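Local structure of 3-keto-5-aminohexanoate cleavage enzyme (3E49) at residues Asn113-Leu125 / Arg137-Thr151. The protein probably catalyses zinc-dependent cleavage of 3-keto-5-aminohexanoate or a related beta-keto acid, as a TIM-barrel enzyme of the BKACE family. Sequence-based numbering, arbitrary orientation.
Sequences NMGSMNFGLYPML and REHLERSRDLVFKNT
Met117 and Phe148 form an antiparallel hydrogen-bonded pair: Met117 N donates to Phe148 O (3.0 Å) and Phe148 N to Met117 O (2.8 Å). Beyond this pair, Asn150 N gives Ser116 OG a nearly straight bond of 2.8 Å. That hydroxyl also bonds Asn118 of the second subunit.

Ser143 OG lies near the edge of the Tyr122 ring. It accepts from Leu121 N at 2.9 Å, more weakly from Tyr122 N, and donates to Leu140 O at 2.6 Å. One hydroxyl thus links the 121-122 backbone to that of Leu140.

The Arg144 guanidinium covers one face of the Tyr122 ring in a cation-pi contact, CZ 3.9 Å from the centroid, planes 33° apart. Pro123 CD covers the opposite face. Glu141 OE2 fixes the guanidinium, taking Arg144 NE in its plane through the syn lone pair (2.9 Å).

Leu125 CD2 makes an apolar contact with Leu140 CD1. It also lies over the Arg137 guanidinium. Asn113 ND2 comes to the edge of the Phe148 ring, its amide turned 85° from the ring plane and its CG anti to the backbone N (chi1 -178°).

The arrangement is a two-stranded antiparallel ribbon in the excursion between TIM-barrel strands 109-113 and 168-173, the Phe148 side chain about 8 Å from the zinc ion.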
loop_
_atom_site.group_PDB
_atom_site.type_symbol
_atom_site.label_atom_id
_atom_site.label_comp_id
_atom_site.label_asym_id
_atom_site.label_seq_id
_atom_site.Cartn_x
_atom_site.Cartn_y
_atom_site.Cartn_z
ATOM N N ASN A 113 21.185 5.852 -14.658
ATOM C CA ASN A 113 20.212 6.621 -13.904
ATOM C C ASN A 113 18.976 6.784 -14.792
ATOM O O ASN A 113 19.106 7.108 -15.958
ATOM C CB ASN A 113 20.827 7.945 -13.481
ATOM C CG ASN A 113 19.889 8.798 -12.635
ATOM O OD1 ASN A 113 18.771 9.064 -13.011
ATOM N ND2 ASN A 113 20.393 9.283 -11.522
HETATM N N MSE A 114 17.770 6.585 -14.247
HETATM C CA MSE A 114 16.606 6.519 -15.126
HETATM C C MSE A 114 15.734 7.723 -15.309
HETATM O O MSE A 114 14.598 7.594 -15.769
HETATM C CB MSE A 114 15.767 5.269 -14.771
HETATM C CG MSE A 114 16.414 3.968 -15.236
HETATM SE SE MSE A 114 16.635 3.872 -17.161
HETATM C CE MSE A 114 14.996 4.179 -17.760
ATOM N N GLY A 115 16.238 8.906 -15.013
ATOM C CA GLY A 115 15.438 10.096 -15.206
ATOM C C GLY A 115 16.175 11.304 -14.674
ATOM O O GLY A 115 16.936 11.171 -13.718
ATOM N N SER A 116 15.964 12.462 -15.306
ATOM C CA SER A 116 16.580 13.709 -14.875
ATOM C C SER A 116 15.960 14.077 -13.533
ATOM O O SER A 116 14.784 13.842 -13.290
ATOM C CB SER A 116 16.346 14.845 -15.895
ATOM O OG SER A 116 16.849 14.533 -17.187
HETATM N N MSE A 117 16.775 14.596 -12.630
HETATM C CA MSE A 117 16.309 14.925 -11.294
HETATM C C MSE A 117 17.229 15.906 -10.582
HETATM O O MSE A 117 18.385 16.040 -10.952
HETATM C CB MSE A 117 16.329 13.630 -10.453
HETATM C CG MSE A 117 17.766 12.918 -10.450
HETATM SE SE MSE A 117 17.609 11.315 -9.398
HETATM C CE MSE A 117 17.468 12.113 -7.533
ATOM N N ASN A 118 16.705 16.592 -9.566
ATOM C CA ASN A 118 17.568 17.338 -8.686
ATOM C C ASN A 118 18.351 16.348 -7.781
ATOM O O ASN A 118 17.889 15.249 -7.477
ATOM C CB ASN A 118 16.735 18.293 -7.790
ATOM C CG ASN A 118 15.969 19.325 -8.576
ATOM O OD1 ASN A 118 16.285 19.590 -9.723
ATOM N ND2 ASN A 118 14.975 19.969 -7.930
ATOM N N PHE A 119 19.547 16.741 -7.380
ATOM C CA PHE A 119 20.388 16.007 -6.439
ATOM C C PHE A 119 20.736 17.011 -5.342
ATOM O O PHE A 119 21.625 17.839 -5.526
ATOM C CB PHE A 119 21.684 15.547 -7.091
ATOM C CG PHE A 119 21.716 14.129 -7.450
ATOM C CD1 PHE A 119 21.099 13.674 -8.587
ATOM C CD2 PHE A 119 22.417 13.233 -6.658
ATOM C CE1 PHE A 119 21.155 12.334 -8.917
ATOM C CE2 PHE A 119 22.462 11.898 -6.972
ATOM C CZ PHE A 119 21.838 11.448 -8.105
ATOM N N GLY A 120 20.044 16.959 -4.224
ATOM C CA GLY A 120 20.272 17.931 -3.165
ATOM C C GLY A 120 21.348 17.467 -2.214
ATOM O O GLY A 120 21.072 16.713 -1.283
ATOM N N LEU A 121 22.575 17.910 -2.447
ATOM C CA LEU A 121 23.713 17.513 -1.625
ATOM C C LEU A 121 24.094 18.558 -0.592
ATOM O O LEU A 121 24.733 18.239 0.400
ATOM C CB LEU A 121 24.922 17.207 -2.499
ATOM C CG LEU A 121 24.798 16.157 -3.622
ATOM C CD1 LEU A 121 26.183 15.900 -4.131
ATOM C CD2 LEU A 121 24.135 14.874 -3.165
ATOM N N TYR A 122 23.678 19.789 -0.832
ATOM C CA TYR A 122 23.959 20.931 0.033
ATOM C C TYR A 122 23.605 20.757 1.491
ATOM O O TYR A 122 24.252 21.387 2.336
ATOM C CB TYR A 122 23.328 22.230 -0.515
ATOM C CG TYR A 122 21.825 22.194 -0.704
ATOM C CD1 TYR A 122 21.266 21.802 -1.929
ATOM C CD2 TYR A 122 20.964 22.557 0.328
ATOM C CE1 TYR A 122 19.938 21.755 -2.105
ATOM C CE2 TYR A 122 19.607 22.505 0.162
ATOM C CZ TYR A 122 19.097 22.121 -1.067
ATOM O OH TYR A 122 17.761 22.080 -1.254
ATOM N N PRO A 123 22.558 19.967 1.832
ATOM C CA PRO A 123 22.349 19.805 3.283
ATOM C C PRO A 123 23.517 19.160 4.051
ATOM O O PRO A 123 23.591 19.291 5.268
ATOM C CB PRO A 123 21.087 18.933 3.354
ATOM C CG PRO A 123 20.363 19.289 2.116
ATOM C CD PRO A 123 21.471 19.308 1.086
HETATM N N MSE A 124 24.394 18.439 3.357
HETATM C CA MSE A 124 25.573 17.854 3.978
HETATM C C MSE A 124 26.492 18.925 4.534
HETATM O O MSE A 124 27.277 18.648 5.424
HETATM C CB MSE A 124 26.319 16.972 2.990
HETATM C CG MSE A 124 25.563 15.702 2.688
HETATM SE SE MSE A 124 26.469 14.575 1.346
HETATM C CE MSE A 124 26.235 15.644 -0.072
ATOM N N LEU A 125 26.408 20.141 4.016
ATOM C CA LEU A 125 27.200 21.243 4.565
ATOM C C LEU A 125 26.798 21.583 6.021
ATOM O O LEU A 125 27.488 22.333 6.704
ATOM C CB LEU A 125 27.062 22.491 3.707
ATOM C CG LEU A 125 27.670 22.445 2.331
ATOM C CD1 LEU A 125 27.166 23.587 1.512
ATOM C CD2 LEU A 125 29.189 22.468 2.437
ATOM N N ARG A 137 33.492 21.953 -1.094
ATOM C CA ARG A 137 32.360 22.800 -0.696
ATOM C C ARG A 137 31.543 23.197 -1.916
ATOM O O ARG A 137 30.325 23.164 -1.889
ATOM C CB ARG A 137 32.821 24.036 0.090
ATOM C CG ARG A 137 31.700 25.042 0.350
ATOM C CD ARG A 137 32.151 26.144 1.284
ATOM N NE ARG A 137 32.345 25.605 2.624
ATOM C CZ ARG A 137 31.363 25.418 3.495
ATOM N NH1 ARG A 137 30.101 25.729 3.176
ATOM N NH2 ARG A 137 31.639 24.899 4.678
ATOM N N GLU A 138 32.232 23.556 -2.989
ATOM C CA GLU A 138 31.593 23.933 -4.232
ATOM C C GLU A 138 30.731 22.769 -4.784
ATOM O O GLU A 138 29.606 22.977 -5.243
ATOM C CB GLU A 138 32.675 24.321 -5.249
ATOM N N HIS A 139 31.290 21.566 -4.760
ATOM C CA HIS A 139 30.579 20.347 -5.189
ATOM C C HIS A 139 29.223 20.232 -4.478
ATOM O O HIS A 139 28.192 20.015 -5.126
ATOM C CB HIS A 139 31.486 19.142 -4.926
ATOM C CG HIS A 139 30.793 17.822 -4.863
ATOM N ND1 HIS A 139 30.468 17.094 -5.989
ATOM C CD2 HIS A 139 30.469 17.040 -3.804
ATOM C CE1 HIS A 139 29.922 15.948 -5.625
ATOM N NE2 HIS A 139 29.911 15.890 -4.305
ATOM N N LEU A 140 29.219 20.502 -3.170
ATOM C CA LEU A 140 28.027 20.435 -2.359
ATOM C C LEU A 140 27.083 21.613 -2.551
ATOM O O LEU A 140 25.868 21.435 -2.697
ATOM C CB LEU A 140 28.417 20.335 -0.882
ATOM C CG LEU A 140 29.175 19.058 -0.514
ATOM C CD1 LEU A 140 29.661 19.113 0.936
ATOM C CD2 LEU A 140 28.284 17.846 -0.741
ATOM N N GLU A 141 27.625 22.821 -2.588
ATOM C CA GLU A 141 26.757 23.962 -2.698
ATOM C C GLU A 141 26.137 24.040 -4.074
ATOM O O GLU A 141 24.974 24.321 -4.205
ATOM C CB GLU A 141 27.489 25.262 -2.342
ATOM C CG GLU A 141 26.633 26.516 -2.606
ATOM C CD GLU A 141 25.207 26.452 -2.005
ATOM O OE1 GLU A 141 25.067 26.069 -0.807
ATOM O OE2 GLU A 141 24.244 26.804 -2.742
ATOM N N ARG A 142 26.913 23.770 -5.103
ATOM C CA ARG A 142 26.367 23.884 -6.451
ATOM C C ARG A 142 25.312 22.847 -6.826
ATOM O O ARG A 142 24.685 22.957 -7.882
ATOM C CB ARG A 142 27.479 24.033 -7.491
ATOM C CG ARG A 142 27.782 25.537 -7.686
ATOM C CD ARG A 142 29.067 25.815 -8.385
ATOM N NE ARG A 142 30.146 26.152 -7.454
ATOM C CZ ARG A 142 31.444 26.130 -7.756
ATOM N NH1 ARG A 142 31.855 25.739 -8.961
ATOM N NH2 ARG A 142 32.342 26.466 -6.838
ATOM N N SER A 143 25.071 21.882 -5.939
ATOM C CA SER A 143 24.006 20.911 -6.155
ATOM C C SER A 143 22.650 21.594 -6.042
ATOM O O SER A 143 21.672 21.113 -6.602
ATOM C CB SER A 143 24.142 19.722 -5.175
ATOM O OG SER A 143 23.887 20.088 -3.828
ATOM N N ARG A 144 22.579 22.714 -5.315
ATOM C CA ARG A 144 21.336 23.425 -5.171
ATOM C C ARG A 144 20.811 23.934 -6.540
ATOM O O ARG A 144 19.618 23.948 -6.790
ATOM C CB ARG A 144 21.540 24.583 -4.178
ATOM C CG ARG A 144 20.290 25.345 -3.782
ATOM C CD ARG A 144 20.645 26.579 -2.973
ATOM N NE ARG A 144 21.496 26.288 -1.815
ATOM C CZ ARG A 144 21.043 25.969 -0.607
ATOM N NH1 ARG A 144 19.733 25.908 -0.371
ATOM N NH2 ARG A 144 21.902 25.714 0.367
ATOM N N ASP A 145 21.715 24.272 -7.449
ATOM C CA ASP A 145 21.320 24.848 -8.730
ATOM C C ASP A 145 21.608 23.968 -9.937
ATOM O O ASP A 145 21.558 24.419 -11.064
ATOM C CB ASP A 145 21.967 26.230 -8.908
ATOM C CG ASP A 145 23.468 26.227 -8.647
ATOM O OD1 ASP A 145 23.888 26.266 -7.452
ATOM O OD2 ASP A 145 24.235 26.232 -9.648
ATOM N N LEU A 146 21.851 22.699 -9.731
ATOM C CA LEU A 146 22.150 21.858 -10.894
ATOM C C LEU A 146 21.192 20.669 -11.035
ATOM O O LEU A 146 20.621 20.173 -10.065
ATOM C CB LEU A 146 23.638 21.475 -10.899
ATOM C CG LEU A 146 24.590 22.702 -11.098
ATOM C CD1 LEU A 146 26.030 22.284 -10.941
ATOM C CD2 LEU A 146 24.403 23.469 -12.451
ATOM N N VAL A 147 20.960 20.261 -12.273
ATOM C CA VAL A 147 20.066 19.149 -12.546
ATOM C C VAL A 147 20.916 17.970 -12.934
ATOM O O VAL A 147 21.888 18.145 -13.652
ATOM C CB VAL A 147 19.111 19.495 -13.723
ATOM C CG1 VAL A 147 18.392 18.265 -14.210
ATOM C CG2 VAL A 147 18.098 20.535 -13.293
ATOM N N PHE A 148 20.587 16.778 -12.458
ATOM C CA PHE A 148 21.278 15.599 -12.942
ATOM C C PHE A 148 20.468 15.219 -14.187
ATOM O O PHE A 148 19.360 14.714 -14.069
ATOM C CB PHE A 148 21.300 14.473 -11.906
ATOM C CG PHE A 148 22.196 13.302 -12.285
ATOM C CD1 PHE A 148 23.378 13.503 -13.012
ATOM C CD2 PHE A 148 21.925 12.012 -11.819
ATOM C CE1 PHE A 148 24.231 12.442 -13.316
ATOM C CE2 PHE A 148 22.790 10.944 -12.111
ATOM C CZ PHE A 148 23.939 11.164 -12.862
ATOM N N LYS A 149 21.014 15.526 -15.359
ATOM C CA LYS A 149 20.328 15.330 -16.628
ATOM C C LYS A 149 20.482 13.930 -17.194
ATOM O O LYS A 149 21.577 13.455 -17.381
ATOM C CB LYS A 149 20.813 16.360 -17.669
ATOM C CG LYS A 149 20.361 16.084 -19.135
ATOM C CD LYS A 149 20.852 17.175 -20.144
ATOM C CE LYS A 149 20.383 16.910 -21.588
ATOM N NZ LYS A 149 21.025 15.708 -22.215
ATOM N N ASN A 150 19.346 13.279 -17.413
ATOM C CA ASN A 150 19.249 11.947 -17.962
ATOM C C ASN A 150 17.942 11.927 -18.773
ATOM O O ASN A 150 16.966 11.350 -18.306
ATOM C CB ASN A 150 19.136 10.952 -16.805
ATOM C CG ASN A 150 20.420 10.813 -15.996
ATOM O OD1 ASN A 150 21.403 10.265 -16.489
ATOM N ND2 ASN A 150 20.387 11.226 -14.726
ATOM N N THR A 151 17.897 12.594 -19.926
ATOM C CA THR A 151 16.702 12.698 -20.747
ATOM C C THR A 151 16.333 11.386 -21.439
ATOM O O THR A 151 17.113 10.439 -21.477
ATOM C CB THR A 151 16.861 13.789 -21.848
ATOM O OG1 THR A 151 17.898 13.401 -22.742
ATOM C CG2 THR A 151 17.167 15.181 -21.237
HETATM O O HOH W 1 23.439 7.524 -15.989
#